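Local coordinates for glutathione peroxidase (PDB 2V1M), which catalyses the reduction of hydrogen peroxide by glutathione, giving glutathione disulfide and water, the natural Schistosoma mansoni enzyme being a selenoprotein, at residues Lys147-Thr152 against Glu159-Glu164; Asp47-Gln52 against Phe134-Val139; Leu68-Asn73 against Asp113-Leu118. All blocks are in the same frame, centred on the assembly; numbering follows the deposited sequence.

Contact 1. Residues Lys147-Thr152 against Glu159-Glu164; sequences KRYSPT and EGDIME. With SO4 (sulfate ion), chain B.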
loop_
_atom_site.group_PDB
_atom_site.type_symbol
_atom_site.label_atom_id
_atom_site.label_comp_id
_atom_site.label_asym_id
_atom_site.label_seq_id
_atom_site.Cartn_x
_atom_site.Cartn_y
_atom_site.Cartn_z
ATOM N N LYS A 147 -10.406 1.140 6.587
ATOM C CA LYS A 147 -10.744 -0.239 6.274
ATOM C C LYS A 147 -9.455 -0.979 6.008
ATOM O O LYS A 147 -8.464 -0.407 5.517
ATOM C CB LYS A 147 -11.718 -0.357 5.101
ATOM C CG LYS A 147 -12.494 -1.689 5.103
ATOM C CD LYS A 147 -13.862 -1.546 4.449
ATOM C CE LYS A 147 -14.534 -2.887 4.252
ATOM N NZ LYS A 147 -15.826 -2.744 3.524
ATOM N N ARG A 148 -9.480 -2.279 6.280
ATOM C CA ARG A 148 -8.352 -3.174 6.069
ATOM C C ARG A 148 -8.865 -4.433 5.376
ATOM O O ARG A 148 -9.944 -4.972 5.730
ATOM C CB ARG A 148 -7.761 -3.557 7.438
ATOM C CG ARG A 148 -6.676 -4.598 7.417
ATOM C CD ARG A 148 -6.197 -4.855 8.857
ATOM N NE ARG A 148 -5.274 -5.979 8.908
ATOM C CZ ARG A 148 -4.387 -6.171 9.885
ATOM N NH1 ARG A 148 -4.225 -5.260 10.863
ATOM N NH2 ARG A 148 -3.630 -7.267 9.878
ATOM N N TYR A 149 -8.106 -4.901 4.386
ATOM C CA TYR A 149 -8.500 -6.068 3.571
ATOM C C TYR A 149 -7.386 -7.083 3.615
ATOM O O TYR A 149 -6.191 -6.763 3.481
ATOM C CB TYR A 149 -8.783 -5.649 2.119
ATOM C CG TYR A 149 -9.724 -4.488 1.968
ATOM C CD1 TYR A 149 -11.099 -4.699 1.757
ATOM C CD2 TYR A 149 -9.252 -3.178 2.066
ATOM C CE1 TYR A 149 -11.976 -3.624 1.603
ATOM C CE2 TYR A 149 -10.118 -2.108 1.915
ATOM C CZ TYR A 149 -11.463 -2.329 1.674
ATOM O OH TYR A 149 -12.266 -1.220 1.504
ATOM N N SER A 150 -7.789 -8.334 3.746
ATOM C CA SER A 150 -6.845 -9.437 3.848
ATOM C C SER A 150 -6.186 -9.681 2.477
ATOM O O SER A 150 -6.714 -9.283 1.429
ATOM C CB SER A 150 -7.582 -10.683 4.335
ATOM O OG SER A 150 -8.496 -11.134 3.363
ATOM N N PRO A 151 -5.045 -10.382 2.492
ATOM C CA PRO A 151 -4.275 -10.648 1.251
ATOM C C PRO A 151 -5.088 -11.150 0.055
ATOM O O PRO A 151 -4.830 -10.695 -1.065
ATOM C CB PRO A 151 -3.249 -11.700 1.699
ATOM C CG PRO A 151 -2.941 -11.266 3.135
ATOM C CD PRO A 151 -4.320 -10.873 3.696
ATOM N N THR A 152 -5.993 -12.087 0.281
ATOM C CA THR A 152 -6.734 -12.705 -0.829
ATOM C C THR A 152 -7.836 -11.795 -1.391
ATOM O O THR A 152 -8.497 -12.168 -2.362
ATOM C CB THR A 152 -7.371 -14.052 -0.442
ATOM O OG1 THR A 152 -8.341 -13.848 0.599
ATOM C CG2 THR A 152 -6.332 -15.080 -0.012
ATOM N N GLU A 159 -12.928 -1.422 -4.968
ATOM C CA GLU A 159 -13.246 -0.220 -5.731
ATOM C C GLU A 159 -14.517 0.474 -5.223
ATOM O O GLU A 159 -14.555 1.702 -5.186
ATOM C CB GLU A 159 -13.389 -0.596 -7.206
ATOM C CG GLU A 159 -13.408 0.595 -8.101
ATOM C CD GLU A 159 -12.913 0.312 -9.507
ATOM O OE1 GLU A 159 -12.030 -0.549 -9.720
ATOM O OE2 GLU A 159 -13.438 0.994 -10.400
ATOM N N GLY A 160 -15.549 -0.281 -4.852
ATOM C CA GLY A 160 -16.784 0.330 -4.348
ATOM C C GLY A 160 -16.505 1.203 -3.109
ATOM O O GLY A 160 -17.007 2.344 -2.979
ATOM N N ASP A 161 -15.707 0.666 -2.182
ATOM C CA ASP A 161 -15.357 1.409 -0.986
ATOM C C ASP A 161 -14.516 2.641 -1.327
ATOM O O ASP A 161 -14.699 3.708 -0.729
ATOM C CB ASP A 161 -14.596 0.513 0.000
ATOM C CG ASP A 161 -15.474 -0.608 0.605
ATOM O OD1 ASP A 161 -16.719 -0.495 0.578
ATOM O OD2 ASP A 161 -14.887 -1.579 1.156
ATOM N N ILE A 162 -13.590 2.506 -2.277
ATOM C CA ILE A 162 -12.841 3.664 -2.740
ATOM C C ILE A 162 -13.782 4.741 -3.278
ATOM O O ILE A 162 -13.609 5.915 -2.963
ATOM C CB ILE A 162 -11.808 3.229 -3.798
ATOM C CG1 ILE A 162 -10.649 2.469 -3.095
ATOM C CG2 ILE A 162 -11.258 4.465 -4.573
ATOM C CD1 ILE A 162 -9.785 1.659 -4.078
ATOM N N MET A 163 -14.749 4.366 -4.116
ATOM C CA MET A 163 -15.669 5.366 -4.678
ATOM C C MET A 163 -16.397 6.115 -3.591
ATOM O O MET A 163 -16.628 7.336 -3.712
ATOM C CB MET A 163 -16.693 4.744 -5.658
ATOM C CG MET A 163 -16.064 4.050 -6.877
ATOM S SD MET A 163 -14.777 4.923 -7.705
ATOM C CE MET A 163 -15.704 6.196 -8.556
ATOM N N GLU A 164 -16.816 5.421 -2.530
ATOM C CA GLU A 164 -17.508 6.126 -1.448
ATOM C C GLU A 164 -16.589 7.199 -0.869
ATOM O O GLU A 164 -16.994 8.373 -0.693
ATOM C CB GLU A 164 -18.028 5.146 -0.383
ATOM C CG GLU A 164 -19.151 4.207 -0.906
ATOM C CD GLU A 164 -19.567 3.083 0.042
ATOM O OE1 GLU A 164 -18.725 2.297 0.519
ATOM O OE2 GLU A 164 -20.778 2.961 0.287
HETATM S S SO4 B . -6.273 -9.535 7.797
HETATM O O1 SO4 B . -5.443 -9.522 9.049
HETATM O O2 SO4 B . -7.441 -10.400 8.072
HETATM O O3 SO4 B . -6.692 -8.142 7.542
HETATM O O4 SO4 B . -5.511 -10.118 6.694
#

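Contact 2. Residues Asp47-Gln52 against Phe134-Val139; sequences DKNYRQ and FSKFLV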
loop_
_atom_site.group_PDB
_atom_site.type_symbol
_atom_site.label_atom_id
_atom_site.label_comp_id
_atom_site.label_asym_id
_atom_site.label_seq_id
_atom_site.Cartn_x
_atom_site.Cartn_y
_atom_site.Cartn_z
ATOM N N ASP A 47 0.999 -11.348 -9.863
ATOM C CA ASP A 47 0.457 -10.855 -11.140
ATOM C C ASP A 47 -0.923 -10.247 -10.981
ATOM O O ASP A 47 -1.170 -9.126 -11.450
ATOM C CB ASP A 47 0.399 -11.988 -12.186
ATOM C CG ASP A 47 1.757 -12.440 -12.690
ATOM O OD1 ASP A 47 2.789 -11.737 -12.573
ATOM O OD2 ASP A 47 1.769 -13.576 -13.235
ATOM N N LYS A 48 -1.843 -10.967 -10.343
ATOM C CA LYS A 48 -3.217 -10.465 -10.279
ATOM C C LYS A 48 -3.302 -9.162 -9.480
ATOM O O LYS A 48 -4.036 -8.237 -9.849
ATOM C CB LYS A 48 -4.204 -11.520 -9.807
ATOM C CG LYS A 48 -4.122 -12.024 -8.416
ATOM C CD LYS A 48 -5.123 -13.187 -8.316
ATOM C CE LYS A 48 -4.991 -13.885 -7.004
ATOM N NZ LYS A 48 -5.953 -15.015 -6.907
ATOM N N ASN A 49 -2.540 -9.103 -8.375
ATOM C CA ASN A 49 -2.573 -7.855 -7.574
ATOM C C ASN A 49 -2.005 -6.681 -8.372
ATOM O O ASN A 49 -2.634 -5.612 -8.433
ATOM C CB ASN A 49 -1.845 -8.002 -6.242
ATOM C CG ASN A 49 -2.731 -8.633 -5.203
ATOM O OD1 ASN A 49 -3.466 -7.929 -4.492
ATOM N ND2 ASN A 49 -2.669 -9.951 -5.095
ATOM N N TYR A 50 -0.799 -6.839 -8.946
ATOM C CA TYR A 50 -0.224 -5.708 -9.697
ATOM C C TYR A 50 -1.083 -5.326 -10.900
ATOM O O TYR A 50 -1.259 -4.146 -11.179
ATOM C CB TYR A 50 1.196 -6.053 -10.140
ATOM C CG TYR A 50 2.229 -5.653 -9.098
ATOM C CD1 TYR A 50 2.685 -4.333 -8.961
ATOM C CD2 TYR A 50 2.754 -6.632 -8.237
ATOM C CE1 TYR A 50 3.625 -4.007 -7.984
ATOM C CE2 TYR A 50 3.689 -6.307 -7.234
ATOM C CZ TYR A 50 4.119 -4.990 -7.115
ATOM O OH TYR A 50 5.010 -4.705 -6.124
ATOM N N ARG A 51 -1.622 -6.303 -11.636
ATOM C CA ARG A 51 -2.444 -5.977 -12.813
ATOM C C ARG A 51 -3.666 -5.180 -12.370
ATOM O O ARG A 51 -4.002 -4.145 -12.976
ATOM C CB ARG A 51 -2.891 -7.240 -13.560
ATOM C CG ARG A 51 -1.815 -8.043 -14.237
ATOM C CD ARG A 51 -1.404 -7.524 -15.576
ATOM N NE ARG A 51 -0.407 -8.426 -16.143
ATOM C CZ ARG A 51 0.638 -8.062 -16.852
ATOM N NH1 ARG A 51 0.822 -6.770 -17.171
ATOM N NH2 ARG A 51 1.477 -9.024 -17.239
ATOM N N GLN A 52 -4.369 -5.658 -11.346
ATOM C CA GLN A 52 -5.583 -4.961 -10.932
ATOM C C GLN A 52 -5.243 -3.581 -10.343
ATOM O O GLN A 52 -5.998 -2.629 -10.566
ATOM C CB GLN A 52 -6.380 -5.775 -9.936
ATOM C CG GLN A 52 -6.987 -7.028 -10.584
ATOM C CD GLN A 52 -7.995 -7.736 -9.701
ATOM O OE1 GLN A 52 -8.367 -7.270 -8.629
ATOM N NE2 GLN A 52 -8.468 -8.870 -10.167
ATOM N N PHE A 134 0.441 -8.544 0.134
ATOM C CA PHE A 134 -0.737 -7.978 -0.519
ATOM C C PHE A 134 -1.936 -7.780 0.396
ATOM O O PHE A 134 -3.072 -7.847 -0.054
ATOM C CB PHE A 134 -1.111 -8.729 -1.807
ATOM C CG PHE A 134 0.001 -8.684 -2.830
ATOM C CD1 PHE A 134 0.245 -7.525 -3.563
ATOM C CD2 PHE A 134 0.804 -9.804 -3.077
ATOM C CE1 PHE A 134 1.244 -7.460 -4.510
ATOM C CE2 PHE A 134 1.819 -9.733 -4.021
ATOM C CZ PHE A 134 2.060 -8.593 -4.742
ATOM N N SER A 135 -1.697 -7.485 1.678
ATOM C CA SER A 135 -2.790 -6.894 2.461
ATOM C C SER A 135 -3.002 -5.453 1.955
ATOM O O SER A 135 -2.130 -4.866 1.280
ATOM C CB SER A 135 -2.421 -6.860 3.939
ATOM O OG SER A 135 -3.574 -6.770 4.749
ATOM N N LYS A 136 -4.179 -4.888 2.253
ATOM C CA LYS A 136 -4.547 -3.548 1.801
ATOM C C LYS A 136 -5.151 -2.744 2.927
ATOM O O LYS A 136 -6.023 -3.247 3.659
ATOM C CB LYS A 136 -5.531 -3.574 0.614
ATOM C CG LYS A 136 -5.034 -4.278 -0.633
ATOM C CD LYS A 136 -5.360 -5.796 -0.724
ATOM C CE LYS A 136 -4.811 -6.344 -2.023
ATOM N NZ LYS A 136 -4.917 -7.830 -2.121
ATOM N N PHE A 137 -4.744 -1.474 3.057
ATOM C CA PHE A 137 -5.409 -0.509 3.951
ATOM C C PHE A 137 -5.955 0.629 3.116
ATOM O O PHE A 137 -5.253 1.168 2.229
ATOM C CB PHE A 137 -4.459 0.066 5.007
ATOM C CG PHE A 137 -4.061 -0.919 6.062
ATOM C CD1 PHE A 137 -4.710 -0.954 7.290
ATOM C CD2 PHE A 137 -3.026 -1.831 5.840
ATOM C CE1 PHE A 137 -4.325 -1.841 8.291
ATOM C CE2 PHE A 137 -2.630 -2.711 6.823
ATOM C CZ PHE A 137 -3.289 -2.736 8.041
ATOM N N LEU A 138 -7.202 1.014 3.392
ATOM C CA LEU A 138 -7.862 2.115 2.711
ATOM C C LEU A 138 -7.907 3.308 3.681
ATOM O O LEU A 138 -8.380 3.201 4.822
ATOM C CB LEU A 138 -9.269 1.697 2.307
ATOM C CG LEU A 138 -10.116 2.745 1.602
ATOM C CD1 LEU A 138 -9.447 3.218 0.300
ATOM C CD2 LEU A 138 -11.515 2.206 1.345
ATOM N N VAL A 139 -7.405 4.442 3.179
ATOM C CA VAL A 139 -7.199 5.673 3.950
ATOM C C VAL A 139 -8.002 6.778 3.273
ATOM O O VAL A 139 -7.904 6.996 2.046
ATOM C CB VAL A 139 -5.708 6.006 3.980
ATOM C CG1 VAL A 139 -5.445 7.336 4.746
ATOM C CG2 VAL A 139 -4.875 4.873 4.561
#

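Contact 3. Residues Leu68-Asn73 against Asp113-Leu118; sequences LAFPCN and DLYKFL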
loop_
_atom_site.group_PDB
_atom_site.type_symbol
_atom_site.label_atom_id
_atom_site.label_comp_id
_atom_site.label_asym_id
_atom_site.label_seq_id
_atom_site.Cartn_x
_atom_site.Cartn_y
_atom_site.Cartn_z
ATOM N N LEU A 68 -0.176 3.230 -2.949
ATOM C CA LEU A 68 1.176 3.237 -2.396
ATOM C C LEU A 68 1.567 1.784 -2.165
ATOM O O LEU A 68 0.875 1.079 -1.419
ATOM C CB LEU A 68 1.248 3.992 -1.065
ATOM C CG LEU A 68 1.047 5.492 -1.045
ATOM C CD1 LEU A 68 -0.295 5.940 -1.388
ATOM C CD2 LEU A 68 1.470 5.983 0.335
ATOM N N ALA A 69 2.678 1.353 -2.762
ATOM C CA ALA A 69 3.116 -0.058 -2.675
ATOM C C ALA A 69 4.452 -0.142 -1.948
ATOM O O ALA A 69 5.465 0.443 -2.390
ATOM C CB ALA A 69 3.233 -0.655 -4.062
ATOM N N PHE A 70 4.443 -0.890 -0.838
ATOM C CA PHE A 70 5.598 -1.087 0.035
ATOM C C PHE A 70 6.115 -2.514 -0.084
ATOM O O PHE A 70 5.488 -3.440 0.427
ATOM C CB PHE A 70 5.221 -0.785 1.490
ATOM C CG PHE A 70 5.032 0.697 1.723
ATOM C CD1 PHE A 70 6.127 1.496 2.041
ATOM C CD2 PHE A 70 3.769 1.273 1.583
ATOM C CE1 PHE A 70 5.992 2.863 2.202
ATOM C CE2 PHE A 70 3.621 2.650 1.751
ATOM C CZ PHE A 70 4.731 3.447 2.052
ATOM N N PRO A 71 7.266 -2.709 -0.734
ATOM C CA PRO A 71 7.865 -4.058 -0.765
ATOM C C PRO A 71 8.204 -4.505 0.653
ATOM O O PRO A 71 8.619 -3.714 1.495
ATOM C CB PRO A 71 9.147 -3.864 -1.591
ATOM C CG PRO A 71 8.835 -2.614 -2.473
ATOM C CD PRO A 71 8.086 -1.733 -1.506
ATOM N N CYS A 72 8.075 -5.817 0.875
ATOM C CA CYS A 72 8.360 -6.377 2.205
ATOM C C CYS A 72 8.744 -7.833 2.016
ATOM O O CYS A 72 8.045 -8.573 1.311
ATOM C CB CYS A 72 7.085 -6.263 3.091
ATOM S SG CYS A 72 7.264 -7.067 4.696
ATOM N N ASN A 73 9.870 -8.231 2.638
ATOM C CA ASN A 73 10.409 -9.575 2.515
ATOM C C ASN A 73 10.141 -10.450 3.766
ATOM O O ASN A 73 10.892 -11.407 4.001
ATOM C CB ASN A 73 11.918 -9.541 2.210
ATOM C CG ASN A 73 12.417 -10.878 1.685
ATOM O OD1 ASN A 73 11.714 -11.581 0.959
ATOM N ND2 ASN A 73 13.635 -11.239 2.039
ATOM N N ASP A 113 7.023 2.749 11.086
ATOM C CA ASP A 113 5.980 3.425 11.876
ATOM C C ASP A 113 4.670 3.590 11.113
ATOM O O ASP A 113 3.594 3.541 11.741
ATOM C CB ASP A 113 6.474 4.782 12.367
ATOM C CG ASP A 113 7.546 4.669 13.452
ATOM O OD1 ASP A 113 7.724 3.581 14.049
ATOM O OD2 ASP A 113 8.203 5.705 13.723
ATOM N N LEU A 114 4.717 3.711 9.787
ATOM C CA LEU A 114 3.459 3.809 9.037
ATOM C C LEU A 114 2.610 2.537 9.299
ATOM O O LEU A 114 1.383 2.640 9.493
ATOM C CB LEU A 114 3.757 3.932 7.550
ATOM C CG LEU A 114 2.517 3.765 6.638
ATOM C CD1 LEU A 114 1.483 4.859 6.871
ATOM C CD2 LEU A 114 2.974 3.735 5.192
ATOM N N TYR A 115 3.246 1.370 9.260
ATOM C CA TYR A 115 2.504 0.131 9.477
ATOM C C TYR A 115 2.124 -0.089 10.917
ATOM O O TYR A 115 1.045 -0.633 11.191
ATOM C CB TYR A 115 3.242 -1.073 8.858
ATOM C CG TYR A 115 2.883 -1.234 7.396
ATOM C CD1 TYR A 115 1.971 -2.190 6.983
ATOM C CD2 TYR A 115 3.553 -0.489 6.439
ATOM C CE1 TYR A 115 1.687 -2.365 5.595
ATOM C CE2 TYR A 115 3.297 -0.658 5.066
ATOM C CZ TYR A 115 2.358 -1.604 4.667
ATOM O OH TYR A 115 2.039 -1.785 3.330
ATOM N N LYS A 116 2.965 0.332 11.865
ATOM C CA LYS A 116 2.517 0.339 13.262
ATOM C C LYS A 116 1.228 1.150 13.383
ATOM O O LYS A 116 0.255 0.732 14.041
ATOM C CB LYS A 116 3.607 0.869 14.198
ATOM C CG LYS A 116 4.857 -0.013 14.185
ATOM C CD LYS A 116 5.888 0.448 15.243
ATOM C CE LYS A 116 7.078 -0.487 15.268
ATOM N NZ LYS A 116 8.018 -0.105 16.383
ATOM N N PHE A 117 1.203 2.311 12.745
ATOM C CA PHE A 117 0.019 3.169 12.775
ATOM C C PHE A 117 -1.178 2.501 12.093
ATOM O O PHE A 117 -2.304 2.491 12.653
ATOM C CB PHE A 117 0.339 4.519 12.119
ATOM C CG PHE A 117 -0.844 5.427 12.027
ATOM C CD1 PHE A 117 -1.356 6.064 13.181
ATOM C CD2 PHE A 117 -1.470 5.665 10.799
ATOM C CE1 PHE A 117 -2.441 6.916 13.090
ATOM C CE2 PHE A 117 -2.569 6.529 10.717
ATOM C CZ PHE A 117 -3.042 7.157 11.867
ATOM N N LEU A 118 -1.005 2.009 10.867
ATOM C CA LEU A 118 -2.123 1.383 10.142
ATOM C C LEU A 118 -2.747 0.270 10.997
ATOM O O LEU A 118 -3.972 0.202 11.151
ATOM C CB LEU A 118 -1.637 0.822 8.815
ATOM C CG LEU A 118 -1.219 1.878 7.771
ATOM C CD1 LEU A 118 -0.581 1.156 6.586
ATOM C CD2 LEU A 118 -2.425 2.706 7.316
#

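Contact 1. Residues Lys147-Thr152 against Glu159-Glu164
Two different first torsions bring Lys147 and Tyr149 to one oxygen of Asp161. In Lys147, CG lies opposite the backbone N (chi1 -158°) and the chain runs out extended; in Tyr149, CG is opposite the carbonyl carbon instead (chi1 -51°), and the ring carries its hydroxyl to the helix. Both belong to strand 145-149, at the edge of the central sheet of the thioredoxin fold, where as alternate residues they leave the same side and converge on the C-terminal helix 159-167. Lys147 NZ forms a salt bridge with Asp161 OD2 at 2.8 Å, arriving from the syn side but 31° out of the carboxylate plane, with the lysine chain roughly perpendicular to the aspartate. Tyr149 OH donates to the same Asp161 OD2 at 2.7 Å along its anti lone pair, and that oxygen lies at the edge of the phenol ring, in its plane. The hydroxyl oxygen, Tyr149 OH, also sits 3.3 Å from Asp161 CB, close to the aspartate stem. On the opposite side of the strand the Arg148 guanidinium meets a sulfate at its edge, probably from the crystallisation liquor: Arg148 NE donates to sulfate O3 at 2.9 Å, while NH2 makes a weak bond to O1. Lys131 and Thr125 also hold this ion. One donor on the syn side and one on the anti side of Asp161 OD2 should restrain the turn of the carboxylate, and a lysine ammonium together with a phenol hydroxyl would be expected to favour its ionised form.

Contact 2. Residues Asp47-Gln52 against Phe134-Val139
Helix 46-60, which begins just after Cys43, the probable active-site residue, packs across one side of the central mixed sheet of the thioredoxin fold, and its first turns meet the loop that leads into strand 136-139: Asn49 and Tyr50 touch Phe134, and Asn49 also reaches Lys136. Asn49 lies over one face of the Phe134 ring. Its CB makes a CH-pi contact, 3.8 Å from the ring centroid, and the amide continues over the ring almost flat, the two planes 14° apart with Asn49 CG 3.6 Å from Phe134 CG. Asn49 ND2 also donates to Ala45 O, so the amide is held at its nitrogen as well as its oxygen. The sheet strand begins two residues beyond Phe134, and there Lys136 bends back at chi2 (91°), which sends its ammonium toward the helix. Lys136 NZ donates to Asn49 OD1 at 2.8 Å, in the carbonyl plane and on a lone pair; it also gives a bond of 2.8 Å to Phe134 O and a further one to Thr153 O, three carbonyl oxygens gripping one buried ammonium. At the rim of the same phenylalanine, Tyr50 CE2 lies in the plane of the Phe134 ring, 3.8 Å from its CZ. The two ring planes stand at 88°, but the pair is oblique, whereas the tyrosine ring runs nearly parallel to that of Tyr94.

Contact 3. Residues Leu68-Asn73 against Asp113-Leu118
Phe70 of strand 65-71 meets Leu114 and Tyr115 of helix 113-121, one of the places where a helix packs on the central sheet of this thioredoxin-fold protein. The aromatic part is an offset edge-to-face pair in which the edge of Tyr115 turns to the face of Phe70. Centroids 5.9 Å apart and planes at 85° establish the geometry, and the nearest ring atoms are Tyr115 CE2 and Phe70 CG, at 4.0 Å. The hydroxyl contributes by packing: Tyr115 OH lies 3.8 Å from Phe70 CB, by the root of the ring. Within the helix, Leu118 CD1 sits over the centre of the Tyr115 ring on one face, 4.1 Å above its plane, so the tyrosine is supported from its own helix. Around the pair, Ile36 of the neighbouring strand 33-39 touches both aromatic residues, and Phe101 stacks on Phe70. The aliphatic part belongs to Leu114. With chi1 at 169° its side chain swings beside the carbonyl carbon, a torsion that carries one methyl to the far end of the phenylalanine: Leu114 CD2 approaches Phe70 CZ to 3.6 Å, the two side chains lying roughly perpendicular.

From the N terminus, helix 46-60 supplies the first half of contact 2, and strand 65-71, which follows it in the chain, the first half of contact 3. Contact 3 closes when helix 113-121 is reached, so its loop nests inside the longer one that contact 2 closes at residues 134-139. Contact 1 comes afterwards, in series, joining strand 145-149 to helix 159-167 across a short connection. All three reach the same mixed sheet. Contacts 1 and 2 meet directly where strands 136-139 and 145-149 pair, Tyr149 N lying 2.8 Å from Lys136 O; the ring of Phe137 packs on the backbone oxygen of Leu118, linking contacts 2 and 3, while contacts 1 and 3 do not touch.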